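PDB 1VBL: pectate lyase 47 from Bacillus sp. TS-47, which cleaves pectate, a polygalacturonate, by beta-elimination as a thermostable, calcium-binding member of polysaccharide lyase family 1. Local coordinates for residues 163-168 and 203-208; 246-251 and 275-280. One frame throughout, in Å; residues are numbered along the deposited sequence.

Interaction 1. Residues 163-168 and 203-208; sequences IEFEAP and DHNTFT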
loop_
_atom_site.group_PDB
_atom_site.type_symbol
_atom_site.label_atom_id
_atom_site.label_comp_id
_atom_site.label_asym_id
_atom_site.label_seq_id
_atom_site.Cartn_x
_atom_site.Cartn_y
_atom_site.Cartn_z
ATOM N N ILE A 163 5.758 -12.032 -3.868
ATOM C CA ILE A 163 5.065 -11.713 -5.108
ATOM C C ILE A 163 5.373 -10.292 -5.573
ATOM O O ILE A 163 5.528 -9.382 -4.761
ATOM C CB ILE A 163 3.534 -11.856 -4.936
ATOM C CG1 ILE A 163 3.179 -13.321 -4.668
ATOM C CG2 ILE A 163 2.811 -11.336 -6.169
ATOM C CD1 ILE A 163 1.746 -13.527 -4.217
ATOM N N GLU A 164 5.494 -10.118 -6.886
ATOM C CA GLU A 164 5.727 -8.800 -7.448
ATOM C C GLU A 164 4.371 -8.302 -7.927
ATOM O O GLU A 164 3.785 -8.863 -8.860
ATOM C CB GLU A 164 6.690 -8.849 -8.634
ATOM C CG GLU A 164 6.827 -7.490 -9.310
ATOM C CD GLU A 164 7.637 -7.536 -10.589
ATOM O OE1 GLU A 164 8.859 -7.772 -10.516
ATOM O OE2 GLU A 164 7.045 -7.337 -11.668
ATOM N N PHE A 165 3.874 -7.259 -7.275
ATOM C CA PHE A 165 2.585 -6.681 -7.626
ATOM C C PHE A 165 2.725 -5.482 -8.544
ATOM O O PHE A 165 3.375 -4.497 -8.186
ATOM C CB PHE A 165 1.827 -6.201 -6.381
ATOM C CG PHE A 165 1.364 -7.299 -5.476
ATOM C CD1 PHE A 165 2.213 -7.830 -4.506
ATOM C CD2 PHE A 165 0.068 -7.796 -5.582
ATOM C CE1 PHE A 165 1.773 -8.840 -3.649
ATOM C CE2 PHE A 165 -0.382 -8.807 -4.733
ATOM C CZ PHE A 165 0.470 -9.330 -3.765
ATOM N N GLU A 166 2.134 -5.558 -9.728
ATOM C CA GLU A 166 2.150 -4.405 -10.619
ATOM C C GLU A 166 0.839 -3.712 -10.259
ATOM O O GLU A 166 -0.237 -4.291 -10.425
ATOM C CB GLU A 166 2.124 -4.814 -12.090
ATOM C CG GLU A 166 2.228 -3.614 -13.025
ATOM C CD GLU A 166 2.044 -3.983 -14.485
ATOM O OE1 GLU A 166 0.919 -4.372 -14.864
ATOM O OE2 GLU A 166 3.026 -3.881 -15.249
ATOM N N ALA A 167 0.928 -2.490 -9.747
ATOM C CA ALA A 167 -0.258 -1.748 -9.333
ATOM C C ALA A 167 -1.385 -1.812 -10.355
ATOM O O ALA A 167 -1.168 -1.625 -11.554
ATOM C CB ALA A 167 0.105 -0.295 -9.051
ATOM N N PRO A 168 -2.613 -2.076 -9.886
ATOM C CA PRO A 168 -3.775 -2.159 -10.769
ATOM C C PRO A 168 -4.152 -0.797 -11.340
ATOM O O PRO A 168 -3.981 0.233 -10.691
ATOM C CB PRO A 168 -4.858 -2.727 -9.856
ATOM C CG PRO A 168 -4.495 -2.152 -8.525
ATOM C CD PRO A 168 -2.995 -2.348 -8.489
ATOM N N ASP A 203 5.087 -9.682 3.530
ATOM C CA ASP A 203 6.543 -9.798 3.560
ATOM C C ASP A 203 7.210 -10.217 2.248
ATOM O O ASP A 203 6.702 -11.067 1.520
ATOM C CB ASP A 203 6.889 -10.796 4.676
ATOM C CG ASP A 203 8.368 -11.100 4.769
ATOM O OD1 ASP A 203 9.091 -10.347 5.451
ATOM O OD2 ASP A 203 8.801 -12.098 4.157
ATOM N N HIS A 204 8.364 -9.617 1.964
ATOM C CA HIS A 204 9.130 -9.918 0.757
ATOM C C HIS A 204 8.347 -9.865 -0.550
ATOM O O HIS A 204 8.418 -10.779 -1.370
ATOM C CB HIS A 204 9.828 -11.282 0.877
ATOM C CG HIS A 204 11.099 -11.241 1.671
ATOM N ND1 HIS A 204 11.144 -11.498 3.025
ATOM C CD2 HIS A 204 12.371 -10.956 1.301
ATOM C CE1 HIS A 204 12.388 -11.375 3.454
ATOM N NE2 HIS A 204 13.153 -11.047 2.427
ATOM N N ASN A 205 7.600 -8.785 -0.737
ATOM C CA ASN A 205 6.850 -8.588 -1.965
ATOM C C ASN A 205 7.457 -7.355 -2.610
ATOM O O ASN A 205 8.213 -6.615 -1.978
ATOM C CB ASN A 205 5.371 -8.332 -1.671
ATOM C CG ASN A 205 4.698 -9.511 -1.002
ATOM O OD1 ASN A 205 4.522 -10.573 -1.609
ATOM N ND2 ASN A 205 4.316 -9.335 0.258
ATOM N N THR A 206 7.148 -7.148 -3.881
ATOM C CA THR A 206 7.637 -5.981 -4.585
ATOM C C THR A 206 6.411 -5.289 -5.160
ATOM O O THR A 206 5.531 -5.935 -5.726
ATOM C CB THR A 206 8.625 -6.365 -5.706
ATOM O OG1 THR A 206 9.839 -6.851 -5.117
ATOM C CG2 THR A 206 8.945 -5.156 -6.577
ATOM N N PHE A 207 6.337 -3.977 -4.971
ATOM C CA PHE A 207 5.210 -3.194 -5.461
ATOM C C PHE A 207 5.747 -2.154 -6.429
ATOM O O PHE A 207 6.658 -1.405 -6.089
ATOM C CB PHE A 207 4.512 -2.503 -4.289
ATOM C CG PHE A 207 3.912 -3.457 -3.293
ATOM C CD1 PHE A 207 2.589 -3.875 -3.419
ATOM C CD2 PHE A 207 4.674 -3.949 -2.235
ATOM C CE1 PHE A 207 2.032 -4.770 -2.507
ATOM C CE2 PHE A 207 4.129 -4.844 -1.317
ATOM C CZ PHE A 207 2.806 -5.256 -1.451
ATOM N N THR A 208 5.186 -2.115 -7.634
ATOM C CA THR A 208 5.633 -1.161 -8.646
ATOM C C THR A 208 4.526 -0.887 -9.650
ATOM O O THR A 208 3.658 -1.731 -9.858
ATOM C CB THR A 208 6.846 -1.708 -9.432
ATOM O OG1 THR A 208 7.237 -0.758 -10.434
ATOM C CG2 THR A 208 6.491 -3.029 -10.120
#
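The rings of Phe165 and Phe207 lie side by side with their planes 7° apart, yet they are slid so far along each other that the centroids stand 5.2 Å apart and little overlap remains; the closest touch is Phe165 CD1 to Phe207 CE1, at 3.7 Å. In register on the same face, and with CG anti to the carbonyl carbon in both (chi1 -68° and -63°), the rings point the same way. One face of the Phe165 ring carries CG2 of Ile163, offset toward the rim. At the edge of that ring, near its plane, sit the carbonyl O of Thr206 and OD1 of Asn205, the latter 3.8 Å from CE1. Ile192, from strand 192-195, also packs on both phenylalanines, and beyond Phe207 the ring of Phe248 continues the row. Flat, apolar side chains suit this buried side because they can be repeated from strand to strand without leaving a polar group unmatched.

Asn205 works at the end of the pairing, where its OD1 accepts the backbone N of Ile163 at 3.0 Å, while its ND2 is held by the carbonyl of Ile160. Four backbone bonds then alternate, Thr206 N to Ile163 O, Phe165 N to Thr206 O, Thr208 N to Phe165 O and Ala167 N to Thr208 O, in parallel register. The other face bears Glu164, Thr206 and Thr208, polar residues that suit a partly exposed side, and Glu166, which is buried with its OE2 satisfied by Asp211 N; Glu164 CG meets Thr206 CG2 at 4.2 Å, and Thr206 OG1 bonds to Ala412 N. Parallel strands from successive turns, an internal row of phenylalanines and an asparagine bonding to the neighbouring turn are characteristic of the right-handed parallel beta-helix of pectate lyases.

Interaction 2. Residues 246-251 and 275-280; sequences NVFTNH and HHNYYK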
loop_
_atom_site.group_PDB
_atom_site.type_symbol
_atom_site.label_atom_id
_atom_site.label_comp_id
_atom_site.label_asym_id
_atom_site.label_seq_id
_atom_site.Cartn_x
_atom_site.Cartn_y
_atom_site.Cartn_z
ATOM N N ASN A 246 9.730 -5.503 2.074
ATOM C CA ASN A 246 9.047 -5.306 0.800
ATOM C C ASN A 246 9.734 -4.184 0.042
ATOM O O ASN A 246 10.426 -3.351 0.627
ATOM C CB ASN A 246 7.587 -4.890 1.014
ATOM C CG ASN A 246 6.779 -5.944 1.726
ATOM O OD1 ASN A 246 6.451 -6.987 1.153
ATOM N ND2 ASN A 246 6.452 -5.684 2.988
ATOM N N VAL A 247 9.547 -4.172 -1.270
ATOM C CA VAL A 247 10.091 -3.110 -2.093
ATOM C C VAL A 247 8.879 -2.331 -2.596
ATOM O O VAL A 247 7.909 -2.926 -3.058
ATOM C CB VAL A 247 10.862 -3.651 -3.323
ATOM C CG1 VAL A 247 11.156 -2.504 -4.288
ATOM C CG2 VAL A 247 12.171 -4.300 -2.886
ATOM N N PHE A 248 8.928 -1.010 -2.461
ATOM C CA PHE A 248 7.867 -0.136 -2.945
ATOM C C PHE A 248 8.594 0.833 -3.864
ATOM O O PHE A 248 9.404 1.639 -3.411
ATOM C CB PHE A 248 7.207 0.638 -1.800
ATOM C CG PHE A 248 6.544 -0.234 -0.780
ATOM C CD1 PHE A 248 7.237 -0.655 0.350
ATOM C CD2 PHE A 248 5.226 -0.648 -0.955
ATOM C CE1 PHE A 248 6.625 -1.480 1.299
ATOM C CE2 PHE A 248 4.605 -1.470 -0.015
ATOM C CZ PHE A 248 5.305 -1.888 1.113
ATOM N N THR A 249 8.315 0.753 -5.159
ATOM C CA THR A 249 8.999 1.618 -6.100
ATOM C C THR A 249 8.089 2.064 -7.236
ATOM O O THR A 249 7.053 1.442 -7.501
ATOM C CB THR A 249 10.242 0.885 -6.682
ATOM O OG1 THR A 249 11.045 1.801 -7.435
ATOM C CG2 THR A 249 9.805 -0.259 -7.588
ATOM N N ASN A 250 8.484 3.154 -7.890
ATOM C CA ASN A 250 7.752 3.714 -9.026
ATOM C C ASN A 250 6.249 3.725 -8.789
ATOM O O ASN A 250 5.485 3.040 -9.476
ATOM C CB ASN A 250 8.073 2.921 -10.295
ATOM C CG ASN A 250 9.561 2.901 -10.605
ATOM O OD1 ASN A 250 10.277 3.860 -10.323
ATOM N ND2 ASN A 250 10.027 1.812 -11.203
ATOM N N HIS A 251 5.835 4.527 -7.817
ATOM C CA HIS A 251 4.433 4.634 -7.450
ATOM C C HIS A 251 4.238 5.944 -6.703
ATOM O O HIS A 251 5.156 6.440 -6.053
ATOM C CB HIS A 251 4.047 3.459 -6.548
ATOM C CG HIS A 251 2.590 3.406 -6.205
ATOM N ND1 HIS A 251 1.636 2.929 -7.077
ATOM C CD2 HIS A 251 1.927 3.762 -5.077
ATOM C CE1 HIS A 251 0.446 2.990 -6.501
ATOM N NE2 HIS A 251 0.595 3.492 -5.289
ATOM N N HIS A 275 9.122 -2.536 8.717
ATOM C CA HIS A 275 10.563 -2.570 8.854
ATOM C C HIS A 275 11.270 -3.237 7.688
ATOM O O HIS A 275 10.720 -4.118 7.017
ATOM C CB HIS A 275 10.952 -3.222 10.196
ATOM C CG HIS A 275 10.673 -4.693 10.285
ATOM N ND1 HIS A 275 11.544 -5.647 9.805
ATOM C CD2 HIS A 275 9.645 -5.373 10.846
ATOM C CE1 HIS A 275 11.067 -6.850 10.068
ATOM N NE2 HIS A 275 9.915 -6.713 10.700
ATOM N N HIS A 276 12.488 -2.772 7.439
ATOM C CA HIS A 276 13.330 -3.280 6.364
ATOM C C HIS A 276 12.708 -3.213 4.979
ATOM O O HIS A 276 12.986 -4.053 4.121
ATOM C CB HIS A 276 13.766 -4.711 6.673
ATOM C CG HIS A 276 14.660 -4.814 7.867
ATOM N ND1 HIS A 276 14.180 -5.035 9.141
ATOM C CD2 HIS A 276 16.001 -4.679 7.989
ATOM C CE1 HIS A 276 15.186 -5.032 9.995
ATOM N NE2 HIS A 276 16.303 -4.819 9.322
ATOM N N ASN A 277 11.869 -2.208 4.759
ATOM C CA ASN A 277 11.248 -2.046 3.459
ATOM C C ASN A 277 12.129 -1.110 2.653
ATOM O O ASN A 277 12.815 -0.248 3.205
ATOM C CB ASN A 277 9.834 -1.470 3.600
ATOM C CG ASN A 277 8.896 -2.424 4.314
ATOM O OD1 ASN A 277 8.564 -3.492 3.796
ATOM N ND2 ASN A 277 8.474 -2.050 5.515
ATOM N N TYR A 278 12.109 -1.300 1.344
ATOM C CA TYR A 278 12.905 -0.503 0.427
ATOM C C TYR A 278 11.965 0.416 -0.355
ATOM O O TYR A 278 11.218 -0.048 -1.218
ATOM C CB TYR A 278 13.638 -1.454 -0.522
ATOM C CG TYR A 278 14.726 -0.867 -1.400
ATOM C CD1 TYR A 278 15.518 -1.708 -2.181
ATOM C CD2 TYR A 278 14.960 0.511 -1.470
ATOM C CE1 TYR A 278 16.513 -1.208 -3.009
ATOM C CE2 TYR A 278 15.963 1.029 -2.306
ATOM C CZ TYR A 278 16.733 0.155 -3.073
ATOM O OH TYR A 278 17.727 0.622 -3.904
ATOM N N TYR A 279 11.981 1.709 -0.028
ATOM C CA TYR A 279 11.152 2.683 -0.734
ATOM C C TYR A 279 12.076 3.369 -1.731
ATOM O O TYR A 279 13.021 4.056 -1.341
ATOM C CB TYR A 279 10.566 3.723 0.228
ATOM C CG TYR A 279 9.635 3.135 1.262
ATOM C CD1 TYR A 279 10.127 2.646 2.470
ATOM C CD2 TYR A 279 8.262 3.044 1.021
ATOM C CE1 TYR A 279 9.283 2.081 3.415
ATOM C CE2 TYR A 279 7.404 2.473 1.961
ATOM C CZ TYR A 279 7.924 1.995 3.157
ATOM O OH TYR A 279 7.094 1.443 4.104
ATOM N N LYS A 280 11.801 3.176 -3.015
ATOM C CA LYS A 280 12.639 3.749 -4.057
ATOM C C LYS A 280 11.848 4.497 -5.117
ATOM O O LYS A 280 11.015 3.924 -5.823
ATOM C CB LYS A 280 13.468 2.644 -4.720
ATOM C CG LYS A 280 14.388 3.133 -5.841
ATOM C CD LYS A 280 15.265 1.998 -6.352
ATOM C CE LYS A 280 16.147 2.442 -7.512
ATOM N NZ LYS A 280 17.043 3.575 -7.150
#
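Asn246 and Asn277 lie side by side on consecutive turns of the parallel beta-helix, their amides nearly coplanar, as members of a row of asparagines running from turn to turn. OD1 of Asn277 accepts two donors that approach from opposite faces of its plane, the backbone N of Asn246 at 2.9 Å and Asn246 ND2 at 3.1 Å. Asn277 ND2 is satisfied by the carbonyl of Ile243, just as Asn246 ND2 also reaches that of Ile202 and its OD1 takes the N of Asn205. Asparagine suits the position because one short side chain offers both an acceptor and a donor. An alanine in place of Asn277 would probably leave the buried backbone N of Asn246 and the carbonyl of Ile243 each without this partner.

Between the strands, the N-H groups of Tyr278, Phe248 and Lys280 are taken by the carbonyls of Asn246, Tyr278 and Phe248 respectively, all nearly straight. Inside, Phe248 CD1 meets Tyr279 CE2 at 3.5 Å in a slipped, near-parallel pair. Outside, the polar tips of Tyr278 and Lys280 both find Glu302, on the next strand, by a hydrogen bond and a salt bridge. The carbonyl of Lys280 receives a weak bond from Asn250 N and a firm one from Thr249, whose OG1, anti to its own backbone N (chi1 -170°), lies 2.7 Å from Lys280 O, above the carbonyl plane.

Overall arrangement
Of the four strands involved, 164-166 comes first along the chain, which runs on through strand 192-195 before strand 200-208 closes interaction 1 across 34 intervening residues. Interaction 2 opens only afterwards, on strand 239-251, and closes on strand 272-280 after 23 intervening residues, which include strand 253-257, so the two are in series and neither nest nor cross. They are joined laterally, since strands 200-208 and 239-251 are themselves parallel neighbours: Phe207 N lies 2.7 Å from Val247 O. Of the calcium-binding residues, Asp190 lies between the segments of interaction 1, and Asp229 and Asp233 between the two interactions, so the metal site is built from chain connecting these strands.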